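Local atomic coordinates of dephospho-CoA kinase (Legionella pneumophila subsp. pneumophila, PDB entry 4TTR), a protein that probably catalyses the last step of coenzyme A biosynthesis, the ATP-dependent phosphorylation of the 3'-hydroxyl group of dephospho-CoA. Residues Gly23-Gly28 against Ala171-Leu176; Asp86-Phe89 against Glu94-Trp97; Asp185-Glu190 against Lys197-Lys202. All coordinates share one frame; numbering follows the deposited sequence.

Contact 1 (Gly23-Gly28 against Ala171-Leu176); sequences GNIASG and ATQPNL. With BU2 (1,3-butanediol), chain B.
Ile25 lays its CG1-CD1 arm against the aliphatic part of Gln173, the two side chains arriving from opposite directions. Ile25 CD1 is 3.5 Å from Gln173 CG and 3.7 Å from Gln173 CB. Ile25 has CG1 anti to its carbonyl carbon (chi1 -65°), and this aims the arm across the gap; the Gln173 chain, which meets it with CB and CG, bends beyond them at chi2 (-54°). The amide oxygen is modelled too close to the isoleucine methyl, so its exact placement is doubtful, while Gln173 NE2 makes a weak hydrogen bond to the carbonyl O of Ile169. At the side, Pro174 CD adds a looser apolar touch, 4.4 Å from Ile25 CD1. Residues 23-28 belong to the P-loop (Walker A motif) between strand 18-23 and helix 29-38, with Gly28 at the N-cap of that helix. In the type II beta turn from Asn24 to Ser27, Ile25 points toward residues 171-176, while Ala26 to Gly28 line the bound 1,3-butanediol, whose O3 is 3.5 Å from Ala26 CA and whose C1 is 3.5 Å from Gly28 CA. These three residues are also part of the predicted ATP site. The second patch is made by Asn24 and Leu176, which cross at about a right angle: Leu176 CD1 lies 3.6 Å from Asn24 ND2 and 4.0 Å from Asn24 CB. Beyond the pair, Leu176 also touches Leu128, and Asn24 rests on Gln151 of helix 148-159.

Contact 2 (Asp86-Phe89 against Glu94-Trp97); sequences DIIF and ERLW
Ile88 and Arg95 make the main apolar contact; they are the residues of 86-89 and 94-97 whose CA atoms come nearest, 4.6 Å apart. The CG2 branch of Ile88 runs into the start of the arginine chain at about a right angle, 3.5 Å from Arg95 CB, 3.7 Å from Arg95 CG and 3.8 Å from Arg95 CD. Arg95 has CG anti to its backbone N (chi1 171°) and is extended at chi2 (157°), and together these torsions carry the CB-CG-CD run alongside Ile88 CG2; the chain then bends at chi3 on its way to the guanidinium. A second and looser apolar touch joins Ile87 CG2 to Glu94 CB at 4.2 Å.

The other branch of Ile88 meets backbone instead of side chain: Ile88 CD1 is 3.4 Å from Glu94 O, a van der Waals contact of a methyl with a carbonyl inside helix 92-115.

Polar bonding is directed elsewhere. The Glu94 chain folds at chi2 (-69°), and its carboxylate leads away from residues 86-89, where OE2 is hydrogen-bonded to His67 NE2. The ring of His67 also stacks with Trp97, about one turn on, so this histidine touches two residues of the same helix.

Helices 81-90 and 92-115 follow each other after a very short link, and the contact packs the end of the first helix on the start of the second. Phe68 of helix 59-68 extends the apolar patch by touching both Ile87 and Glu94. With no hydrogen bond or salt bridge joining the segments, they are held together by methyls packed on aliphatic chain and on one backbone carbonyl, while the Glu94 carboxylate is spent on His67, outside both.

Contact 3 (Asp185-Glu190 against Lys197-Lys202); sequences DVLINE and KAKVNK
Lys199 turns CG anti to its carbonyl carbon (chi1 -75°) and stays extended from there to NZ, long enough to run from the helix to the backbone of the strand. Leu187 sends CG roughly opposite its backbone N, and its branches point at the helix. The ammonium group reaches the end of the strand, where Lys199 NZ donates a hydrogen bond of 2.8 Å to Ile188 O; NZ lies in the carbonyl plane, at a C=O...N angle of 146°. Glu190 OE1 is 4.6 Å from Lys199 NZ, too far for a salt bridge, yet its charge may favour the lysine there. On the way there the lysine chain passes Leu187 at a slant, Lys199 CD lying 3.8 Å from Leu187 CD2. The other leucine methyl, Leu187 CD1, faces Val200 CG2 at 4.1 Å, and Val200 continues inward to Val32 and Phe35 of helix 29-38. Strand 185-188, paired with strand 140-145, forms one edge of the parallel sheet. Residues 197-202 of helix 192-213 run back along strand 185-188 nearly antiparallel (165°, segment axes 9.7 Å apart), the strand-then-helix packing of the alpha/beta fold of P-loop kinases, with strand order 2-3-1-4-5.

Contact 1 sits between the other two. Its centre is 16 Å from that of contact 2 and 17 Å from that of contact 3, whereas contacts 2 and 3 lie on opposite sides of the chain's centre, about 19 Å apart at their nearest atoms. Phe89 of contact 2 packs against Thr172 and Gln173, bringing helix 81-90 up to the 171-176 side of contact 1. Toward contact 3, Asn189 ND2 probably hydrogen-bonds to Ser27 O at 2.8 Å, tying the residue just after the edge strand to the P-loop. Contact 1 supplies three of the six residues of the butanediol pocket; Leu187 of contact 3 has its side chain about 11 Å from that ligand.

Contact 1 (Gly23-Gly28 against Ala171-Leu176)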
ATOM      1  N   GLY A  23      -4.488   2.254   2.431  1.00 17.40           N
ATOM      2  CA  GLY A  23      -5.117   3.535   2.196  1.00 21.19           C
ATOM      3  C   GLY A  23      -5.844   3.561   0.875  1.00 24.81           C
ATOM      4  O   GLY A  23      -5.429   2.897  -0.076  1.00 22.83           O
ATOM      5  N   ASN A  24      -6.933   4.321   0.810  1.00 24.39           N
ATOM      6  CA  ASN A  24      -7.624   4.489  -0.453  1.00 30.79           C
ATOM      7  C   ASN A  24      -6.841   5.475  -1.308  1.00 30.68           C
ATOM      8  O   ASN A  24      -5.696   5.810  -1.008  1.00 26.92           O
ATOM      9  CB  ASN A  24      -9.089   4.930  -0.253  1.00 29.83           C
ATOM     10  CG  ASN A  24      -9.233   6.318   0.367  1.00 31.47           C
ATOM     11  OD1 ASN A  24      -8.266   7.046   0.555  1.00 29.56           O
ATOM     12  ND2 ASN A  24     -10.471   6.690   0.674  1.00 37.99           N
ATOM     13  N   ILE A  25      -7.467   5.955  -2.365  1.00 33.14           N
ATOM     14  CA  ILE A  25      -6.752   6.668  -3.401  1.00 35.53           C
ATOM     15  C   ILE A  25      -6.477   8.097  -2.944  1.00 32.67           C
ATOM     16  O   ILE A  25      -7.374   8.783  -2.447  1.00 28.06           O
ATOM     17  CB  ILE A  25      -7.553   6.624  -4.720  1.00 38.78           C
ATOM     18  CG1 ILE A  25      -7.636   5.176  -5.215  1.00 50.39           C
ATOM     19  CG2 ILE A  25      -6.904   7.476  -5.796  1.00 39.74           C
ATOM     20  CD1 ILE A  25      -8.639   4.269  -4.463  1.00 46.87           C
ATOM     21  N   ALA A  26      -5.222   8.520  -3.084  1.00 29.58           N
ATOM     22  CA  ALA A  26      -4.796   9.850  -2.661  1.00 31.29           C
ATOM     23  C   ALA A  26      -5.131  10.091  -1.191  1.00 27.18           C
ATOM     24  O   ALA A  26      -5.561  11.178  -0.813  1.00 31.65           O
ATOM     25  CB  ALA A  26      -5.443  10.911  -3.533  1.00 39.20           C
ATOM     26  N   SER A  27      -4.934   9.062  -0.374  1.00 25.69           N
ATOM     27  CA  SER A  27      -5.294   9.106   1.041  1.00 24.47           C
ATOM     28  C   SER A  27      -4.292   9.874   1.891  1.00 19.37           C
ATOM     29  O   SER A  27      -4.652  10.420   2.927  1.00 22.46           O
ATOM     30  CB  SER A  27      -5.412   7.687   1.590  1.00 21.32           C
ATOM     31  OG  SER A  27      -4.175   7.006   1.487  1.00 20.98           O
ATOM     32  N   GLY A  28      -3.035   9.897   1.457  1.00 23.65           N
ATOM     33  CA  GLY A  28      -1.974  10.492   2.245  1.00 22.50           C
ATOM     34  C   GLY A  28      -1.138   9.426   2.933  1.00 19.72           C
ATOM     35  O   GLY A  28      -0.404   9.727   3.873  1.00 19.77           O
ATOM     36  N   ALA A 171     -14.691   7.524  -9.139  1.00 30.07           N
ATOM     37  CA  ALA A 171     -15.956   6.822  -9.335  1.00 27.45           C
ATOM     38  C   ALA A 171     -15.748   5.320  -9.512  1.00 27.20           C
ATOM     39  O   ALA A 171     -16.656   4.531  -9.250  1.00 32.14           O
ATOM     40  CB  ALA A 171     -16.696   7.397 -10.544  1.00 26.81           C
ATOM     41  N   THR A 172     -14.551   4.932  -9.942  1.00 24.05           N
ATOM     42  CA  THR A 172     -14.265   3.539 -10.271  1.00 29.62           C
ATOM     43  C   THR A 172     -13.448   2.816  -9.198  1.00 34.75           C
ATOM     44  O   THR A 172     -13.058   1.662  -9.380  1.00 32.38           O
ATOM     45  CB  THR A 172     -13.510   3.445 -11.609  1.00 36.89           C
ATOM     46  OG1 THR A 172     -12.387   4.333 -11.592  1.00 42.40           O
ATOM     47  CG2 THR A 172     -14.432   3.817 -12.759  1.00 35.11           C
ATOM     48  N   GLN A 173     -13.199   3.479  -8.076  1.00 33.72           N
ATOM     49  CA  GLN A 173     -12.413   2.867  -7.010  1.00 35.18           C
ATOM     50  C   GLN A 173     -13.196   1.760  -6.318  1.00 26.28           C
ATOM     51  O   GLN A 173     -14.423   1.752  -6.355  1.00 31.71           O
ATOM     52  CB  GLN A 173     -11.978   3.921  -5.996  1.00 31.03           C
ATOM     53  CG  GLN A 173     -11.217   5.070  -6.627  1.00 41.88           C
ATOM     54  CD  GLN A 173     -10.031   4.600  -7.451  1.00 56.60           C
ATOM     55  OE1 GLN A 173      -9.429   3.567  -7.161  1.00 51.28           O
ATOM     56  NE2 GLN A 173      -9.696   5.355  -8.489  1.00 52.52           N
ATOM     57  N   PRO A 174     -12.484   0.811  -5.688  1.00 31.86           N
ATOM     58  CA  PRO A 174     -13.180  -0.276  -4.996  1.00 33.55           C
ATOM     59  C   PRO A 174     -13.987   0.245  -3.820  1.00 35.65           C
ATOM     60  O   PRO A 174     -13.569   1.203  -3.170  1.00 34.98           O
ATOM     61  CB  PRO A 174     -12.043  -1.184  -4.510  1.00 29.66           C
ATOM     62  CG  PRO A 174     -10.814  -0.723  -5.228  1.00 33.20           C
ATOM     63  CD  PRO A 174     -11.023   0.718  -5.526  1.00 35.33           C
ATOM     64  N   ASN A 175     -15.132  -0.371  -3.550  1.00 36.85           N
ATOM     65  CA  ASN A 175     -15.911   0.006  -2.384  1.00 35.03           C
ATOM     66  C   ASN A 175     -15.135  -0.357  -1.130  1.00 34.70           C
ATOM     67  O   ASN A 175     -14.483  -1.401  -1.070  1.00 32.38           O
ATOM     68  CB  ASN A 175     -17.280  -0.669  -2.400  1.00 37.70           C
ATOM     69  CG  ASN A 175     -18.062  -0.354  -3.659  1.00 47.94           C
ATOM     70  OD1 ASN A 175     -18.502   0.777  -3.862  1.00 49.41           O
ATOM     71  ND2 ASN A 175     -18.237  -1.356  -4.513  1.00 47.34           N
ATOM     72  N   LEU A 176     -15.195   0.524  -0.138  1.00 30.77           N
ATOM     73  CA  LEU A 176     -14.362   0.407   1.047  1.00 28.10           C
ATOM     74  C   LEU A 176     -15.124  -0.181   2.223  1.00 28.49           C
ATOM     75  O   LEU A 176     -14.531  -0.451   3.265  1.00 26.72           O
ATOM     76  CB  LEU A 176     -13.807   1.778   1.432  1.00 26.46           C
ATOM     77  CG  LEU A 176     -13.144   2.563   0.304  1.00 33.07           C
ATOM     78  CD1 LEU A 176     -12.878   3.996   0.740  1.00 39.98           C
ATOM     79  CD2 LEU A 176     -11.858   1.877  -0.122  1.00 32.15           C
TER
HETATM   80  C1  BU2 B 301       0.582  10.266  -0.113  1.00 34.71           C
HETATM   81  O1  BU2 B 301       0.611  11.553  -0.692  1.00 48.91           O
HETATM   82  C2  BU2 B 301       0.693   9.201  -1.183  1.00 49.22           C
HETATM   83  C3  BU2 B 301      -0.474   8.246  -1.048  1.00 37.10           C
HETATM   84  O3  BU2 B 301      -1.611   8.833  -1.638  1.00 33.44           O
HETATM   85  C4  BU2 B 301      -0.145   6.944  -1.744  1.00 45.20           C

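Contact 2 (Asp86-Phe89 against Glu94-Trp97)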
ATOM      1  N   ASP A  86      -2.914   0.492 -14.757  1.00 21.80           N
ATOM      2  CA  ASP A  86      -4.172   0.664 -15.478  1.00 19.38           C
ATOM      3  C   ASP A  86      -4.833  -0.684 -15.744  1.00 20.31           C
ATOM      4  O   ASP A  86      -6.048  -0.821 -15.617  1.00 18.50           O
ATOM      5  CB  ASP A  86      -3.950   1.398 -16.805  1.00 21.83           C
ATOM      6  CG  ASP A  86      -3.487   2.832 -16.614  1.00 25.07           C
ATOM      7  OD1 ASP A  86      -3.600   3.353 -15.486  1.00 26.76           O
ATOM      8  OD2 ASP A  86      -3.014   3.441 -17.597  1.00 31.54           O
ATOM      9  N   ILE A  87      -4.029  -1.677 -16.113  1.00 19.15           N
ATOM     10  CA  ILE A  87      -4.548  -3.008 -16.402  1.00 17.67           C
ATOM     11  C   ILE A  87      -5.061  -3.667 -15.126  1.00 18.64           C
ATOM     12  O   ILE A  87      -6.165  -4.209 -15.096  1.00 19.55           O
ATOM     13  CB  ILE A  87      -3.471  -3.907 -17.065  1.00 19.17           C
ATOM     14  CG1 ILE A  87      -3.147  -3.389 -18.469  1.00 15.05           C
ATOM     15  CG2 ILE A  87      -3.944  -5.362 -17.143  1.00 19.29           C
ATOM     16  CD1 ILE A  87      -1.989  -4.100 -19.160  1.00 18.00           C
ATOM     17  N   ILE A  88      -4.250  -3.616 -14.077  1.00 17.65           N
ATOM     18  CA  ILE A  88      -4.593  -4.229 -12.800  1.00 22.01           C
ATOM     19  C   ILE A  88      -5.877  -3.624 -12.227  1.00 19.99           C
ATOM     20  O   ILE A  88      -6.731  -4.337 -11.704  1.00 16.98           O
ATOM     21  CB  ILE A  88      -3.432  -4.064 -11.774  1.00 19.16           C
ATOM     22  CG1 ILE A  88      -2.176  -4.823 -12.228  1.00 32.60           C
ATOM     23  CG2 ILE A  88      -3.829  -4.546 -10.392  1.00 39.19           C
ATOM     24  CD1 ILE A  88      -2.407  -6.236 -12.724  1.00 23.83           C
ATOM     25  N   PHE A  89      -6.012  -2.308 -12.332  1.00 17.67           N
ATOM     26  CA  PHE A  89      -7.154  -1.615 -11.748  1.00 25.03           C
ATOM     27  C   PHE A  89      -8.466  -1.962 -12.448  1.00 23.67           C
ATOM     28  O   PHE A  89      -9.509  -2.051 -11.808  1.00 22.41           O
ATOM     29  CB  PHE A  89      -6.929  -0.103 -11.792  1.00 30.74           C
ATOM     30  CG  PHE A  89      -8.119   0.700 -11.354  1.00 42.69           C
ATOM     31  CD1 PHE A  89      -8.980   1.255 -12.287  1.00 35.93           C
ATOM     32  CD2 PHE A  89      -8.381   0.894 -10.009  1.00 43.52           C
ATOM     33  CE1 PHE A  89     -10.077   1.992 -11.885  1.00 36.92           C
ATOM     34  CE2 PHE A  89      -9.476   1.630  -9.600  1.00 37.92           C
ATOM     35  CZ  PHE A  89     -10.325   2.180 -10.541  1.00 49.26           C
ATOM     36  N   GLU A  94      -6.623 -10.058 -13.603  1.00 22.09           N
ATOM     37  CA  GLU A  94      -5.212  -9.781 -13.821  1.00 22.45           C
ATOM     38  C   GLU A  94      -4.571  -9.259 -12.546  1.00 20.84           C
ATOM     39  O   GLU A  94      -3.387  -9.491 -12.302  1.00 20.18           O
ATOM     40  CB  GLU A  94      -5.028  -8.776 -14.961  1.00 21.57           C
ATOM     41  CG  GLU A  94      -5.563  -9.257 -16.298  1.00 20.46           C
ATOM     42  CD  GLU A  94      -4.763 -10.405 -16.890  1.00 22.65           C
ATOM     43  OE1 GLU A  94      -5.075 -10.820 -18.025  1.00 24.71           O
ATOM     44  OE2 GLU A  94      -3.822 -10.894 -16.233  1.00 22.73           O
ATOM     45  N   ARG A  95      -5.349  -8.550 -11.736  1.00 21.74           N
ATOM     46  CA  ARG A  95      -4.868  -8.129 -10.430  1.00 22.49           C
ATOM     47  C   ARG A  95      -4.529  -9.353  -9.602  1.00 18.86           C
ATOM     48  O   ARG A  95      -3.472  -9.418  -8.976  1.00 21.70           O
ATOM     49  CB  ARG A  95      -5.901  -7.271  -9.696  1.00 26.66           C
ATOM     50  CG  ARG A  95      -5.518  -7.009  -8.251  1.00 28.56           C
ATOM     51  CD  ARG A  95      -6.178  -5.772  -7.695  1.00 35.71           C
ATOM     52  NE  ARG A  95      -7.629  -5.840  -7.801  1.00 50.37           N
ATOM     53  CZ  ARG A  95      -8.403  -6.578  -7.013  1.00 46.21           C
ATOM     54  NH1 ARG A  95      -7.867  -7.327  -6.057  1.00 47.62           N
ATOM     55  NH2 ARG A  95      -9.717  -6.572  -7.187  1.00 38.83           N
ATOM     56  N   LEU A  96      -5.430 -10.327  -9.616  1.00 17.68           N
ATOM     57  CA  LEU A  96      -5.241 -11.545  -8.846  1.00 22.34           C
ATOM     58  C   LEU A  96      -4.080 -12.364  -9.396  1.00 20.98           C
ATOM     59  O   LEU A  96      -3.305 -12.937  -8.628  1.00 19.46           O
ATOM     60  CB  LEU A  96      -6.526 -12.373  -8.839  1.00 23.24           C
ATOM     61  CG  LEU A  96      -7.619 -11.814  -7.919  1.00 40.68           C
ATOM     62  CD1 LEU A  96      -8.963 -12.459  -8.206  1.00 42.64           C
ATOM     63  CD2 LEU A  96      -7.250 -12.004  -6.453  1.00 39.14           C
ATOM     64  N   TRP A  97      -3.957 -12.413 -10.719  1.00 18.06           N
ATOM     65  CA  TRP A  97      -2.860 -13.140 -11.343  1.00 17.65           C
ATOM     66  C   TRP A  97      -1.531 -12.551 -10.886  1.00 16.94           C
ATOM     67  O   TRP A  97      -0.628 -13.278 -10.478  1.00 16.67           O
ATOM     68  CB  TRP A  97      -2.959 -13.100 -12.871  1.00 19.61           C
ATOM     69  CG  TRP A  97      -1.814 -13.804 -13.543  1.00 17.54           C
ATOM     70  CD1 TRP A  97      -1.757 -15.121 -13.903  1.00 18.70           C
ATOM     71  CD2 TRP A  97      -0.552 -13.235 -13.918  1.00 16.12           C
ATOM     72  NE1 TRP A  97      -0.543 -15.402 -14.482  1.00 16.67           N
ATOM     73  CE2 TRP A  97       0.214 -14.263 -14.503  1.00 15.02           C
ATOM     74  CE3 TRP A  97       0.001 -11.955 -13.816  1.00 17.02           C
ATOM     75  CZ2 TRP A  97       1.503 -14.050 -14.984  1.00 15.64           C
ATOM     76  CZ3 TRP A  97       1.281 -11.747 -14.295  1.00 16.42           C
ATOM     77  CH2 TRP A  97       2.017 -12.789 -14.872  1.00 16.47           C
TER

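Contact 3 (Asp185-Glu190 against Lys197-Lys202)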
ATOM      1  N   ASP A 185      -8.274   0.383  12.835  1.00 14.39           N
ATOM      2  CA  ASP A 185      -8.254   1.834  12.937  1.00  9.97           C
ATOM      3  C   ASP A 185      -8.349   2.465  11.555  1.00 14.79           C
ATOM      4  O   ASP A 185      -7.737   1.990  10.597  1.00 10.37           O
ATOM      5  CB  ASP A 185      -6.986   2.304  13.647  1.00 13.84           C
ATOM      6  CG  ASP A 185      -6.851   1.719  15.040  1.00 21.69           C
ATOM      7  OD1 ASP A 185      -7.542   2.209  15.962  1.00 19.40           O
ATOM      8  OD2 ASP A 185      -6.059   0.770  15.210  1.00 14.42           O
ATOM      9  N   VAL A 186      -9.144   3.527  11.468  1.00 10.40           N
ATOM     10  CA  VAL A 186      -9.290   4.304  10.252  1.00  8.92           C
ATOM     11  C   VAL A 186      -8.831   5.733  10.518  1.00 11.53           C
ATOM     12  O   VAL A 186      -9.401   6.432  11.351  1.00 12.61           O
ATOM     13  CB  VAL A 186     -10.746   4.302   9.754  1.00 10.83           C
ATOM     14  CG1 VAL A 186     -10.902   5.193   8.527  1.00 11.00           C
ATOM     15  CG2 VAL A 186     -11.199   2.879   9.450  1.00 11.72           C
ATOM     16  N   LEU A 187      -7.791   6.154   9.808  1.00  8.47           N
ATOM     17  CA  LEU A 187      -7.282   7.513   9.912  1.00  9.30           C
ATOM     18  C   LEU A 187      -7.901   8.366   8.816  1.00 11.66           C
ATOM     19  O   LEU A 187      -7.549   8.237   7.643  1.00 12.53           O
ATOM     20  CB  LEU A 187      -5.754   7.527   9.803  1.00  8.12           C
ATOM     21  CG  LEU A 187      -5.012   8.754  10.336  1.00 11.02           C
ATOM     22  CD1 LEU A 187      -3.517   8.466  10.348  1.00 12.14           C
ATOM     23  CD2 LEU A 187      -5.298  10.002   9.520  1.00 12.02           C
ATOM     24  N   ILE A 188      -8.844   9.219   9.202  1.00 13.45           N
ATOM     25  CA  ILE A 188      -9.447  10.153   8.265  1.00 11.01           C
ATOM     26  C   ILE A 188      -8.505  11.340   8.099  1.00 13.92           C
ATOM     27  O   ILE A 188      -8.347  12.147   9.012  1.00 14.02           O
ATOM     28  CB  ILE A 188     -10.839  10.640   8.735  1.00 18.33           C
ATOM     29  CG1 ILE A 188     -11.701   9.450   9.178  1.00 17.07           C
ATOM     30  CG2 ILE A 188     -11.527  11.421   7.616  1.00 16.51           C
ATOM     31  CD1 ILE A 188     -13.063   9.836   9.733  1.00 16.35           C
ATOM     32  N   ASN A 189      -7.863  11.421   6.936  1.00 15.38           N
ATOM     33  CA  ASN A 189      -6.922  12.495   6.632  1.00 16.25           C
ATOM     34  C   ASN A 189      -7.651  13.648   5.961  1.00 19.74           C
ATOM     35  O   ASN A 189      -7.649  13.762   4.737  1.00 20.58           O
ATOM     36  CB  ASN A 189      -5.793  11.975   5.736  1.00 17.49           C
ATOM     37  CG  ASN A 189      -4.797  13.056   5.352  1.00 17.48           C
ATOM     38  OD1 ASN A 189      -4.733  14.113   5.975  1.00 22.09           O
ATOM     39  ND2 ASN A 189      -4.012  12.789   4.320  1.00 22.07           N
ATOM     40  N   GLU A 190      -8.270  14.501   6.776  1.00 25.62           N
ATOM     41  CA  GLU A 190      -9.209  15.500   6.276  1.00 28.81           C
ATOM     42  C   GLU A 190      -8.822  16.946   6.596  1.00 40.11           C
ATOM     43  O   GLU A 190      -9.606  17.859   6.334  1.00 34.24           O
ATOM     44  CB  GLU A 190     -10.612  15.213   6.836  1.00 26.34           C
ATOM     45  CG  GLU A 190     -10.657  14.925   8.334  1.00 27.65           C
ATOM     46  CD  GLU A 190     -12.079  14.844   8.881  1.00 32.47           C
ATOM     47  OE1 GLU A 190     -12.246  14.894  10.117  1.00 35.73           O
ATOM     48  OE2 GLU A 190     -13.030  14.728   8.080  1.00 32.81           O
ATOM     49  N   LYS A 197      -0.034  14.318  11.450  1.00 15.63           N
ATOM     50  CA  LYS A 197       1.064  13.941  12.329  1.00 17.10           C
ATOM     51  C   LYS A 197       0.589  13.678  13.752  1.00 14.16           C
ATOM     52  O   LYS A 197       1.059  12.751  14.410  1.00 11.52           O
ATOM     53  CB  LYS A 197       2.126  15.032  12.341  1.00 18.40           C
ATOM     54  CG  LYS A 197       3.334  14.696  13.190  1.00 21.26           C
ATOM     55  CD  LYS A 197       4.209  15.924  13.352  1.00 29.62           C
ATOM     56  CE  LYS A 197       5.401  15.647  14.259  1.00 44.87           C
ATOM     57  NZ  LYS A 197       5.002  15.465  15.684  1.00 34.81           N
ATOM     58  N   ALA A 198      -0.328  14.510  14.233  1.00 17.32           N
ATOM     59  CA  ALA A 198      -0.873  14.337  15.571  1.00 15.72           C
ATOM     60  C   ALA A 198      -1.594  13.000  15.672  1.00 12.77           C
ATOM     61  O   ALA A 198      -1.430  12.269  16.644  1.00 14.18           O
ATOM     62  CB  ALA A 198      -1.812  15.479  15.916  1.00 22.11           C
ATOM     63  N   LYS A 199      -2.380  12.676  14.655  1.00 13.94           N
ATOM     64  CA  LYS A 199      -3.122  11.424  14.639  1.00 14.13           C
ATOM     65  C   LYS A 199      -2.187  10.213  14.604  1.00 13.05           C
ATOM     66  O   LYS A 199      -2.414   9.232  15.312  1.00 10.26           O
ATOM     67  CB  LYS A 199      -4.081  11.398  13.450  1.00 12.06           C
ATOM     68  CG  LYS A 199      -5.294  12.288  13.657  1.00 14.17           C
ATOM     69  CD  LYS A 199      -6.274  12.191  12.517  1.00 13.89           C
ATOM     70  CE  LYS A 199      -7.617  12.776  12.907  1.00 15.41           C
ATOM     71  NZ  LYS A 199      -8.599  12.638  11.808  1.00 13.50           N
ATOM     72  N   VAL A 200      -1.138  10.287  13.789  1.00  9.39           N
ATOM     73  CA  VAL A 200      -0.146   9.217  13.727  1.00 11.49           C
ATOM     74  C   VAL A 200       0.517   9.025  15.092  1.00 12.13           C
ATOM     75  O   VAL A 200       0.756   7.901  15.516  1.00 14.13           O
ATOM     76  CB  VAL A 200       0.928   9.506  12.650  1.00 10.59           C
ATOM     77  CG1 VAL A 200       2.125   8.572  12.795  1.00 12.77           C
ATOM     78  CG2 VAL A 200       0.328   9.369  11.260  1.00 11.58           C
ATOM     79  N   ASN A 201       0.806  10.127  15.777  1.00 12.99           N
ATOM     80  CA  ASN A 201       1.390  10.057  17.110  1.00 15.94           C
ATOM     81  C   ASN A 201       0.527   9.249  18.074  1.00 14.16           C
ATOM     82  O   ASN A 201       1.032   8.394  18.791  1.00 13.50           O
ATOM     83  CB  ASN A 201       1.616  11.460  17.671  1.00 19.65           C
ATOM     84  CG  ASN A 201       3.084  11.817  17.763  1.00 34.60           C
ATOM     85  OD1 ASN A 201       3.725  11.598  18.792  1.00 51.58           O
ATOM     86  ND2 ASN A 201       3.631  12.358  16.680  1.00 26.70           N
ATOM     87  N   LYS A 202      -0.777   9.512  18.084  1.00 14.57           N
ATOM     88  CA  LYS A 202      -1.680   8.798  18.985  1.00 15.94           C
ATOM     89  C   LYS A 202      -1.792   7.322  18.621  1.00 13.71           C
ATOM     90  O   LYS A 202      -1.913   6.476  19.501  1.00 11.36           O
ATOM     91  CB  LYS A 202      -3.064   9.443  18.983  1.00 16.79           C
ATOM     92  CG  LYS A 202      -3.078  10.842  19.571  1.00 26.64           C
ATOM     93  CD  LYS A 202      -4.466  11.236  20.033  1.00 37.55           C
ATOM     94  CE  LYS A 202      -4.618  12.746  20.099  1.00 45.20           C
ATOM     95  NZ  LYS A 202      -4.690  13.357  18.742  1.00 48.07           N
TER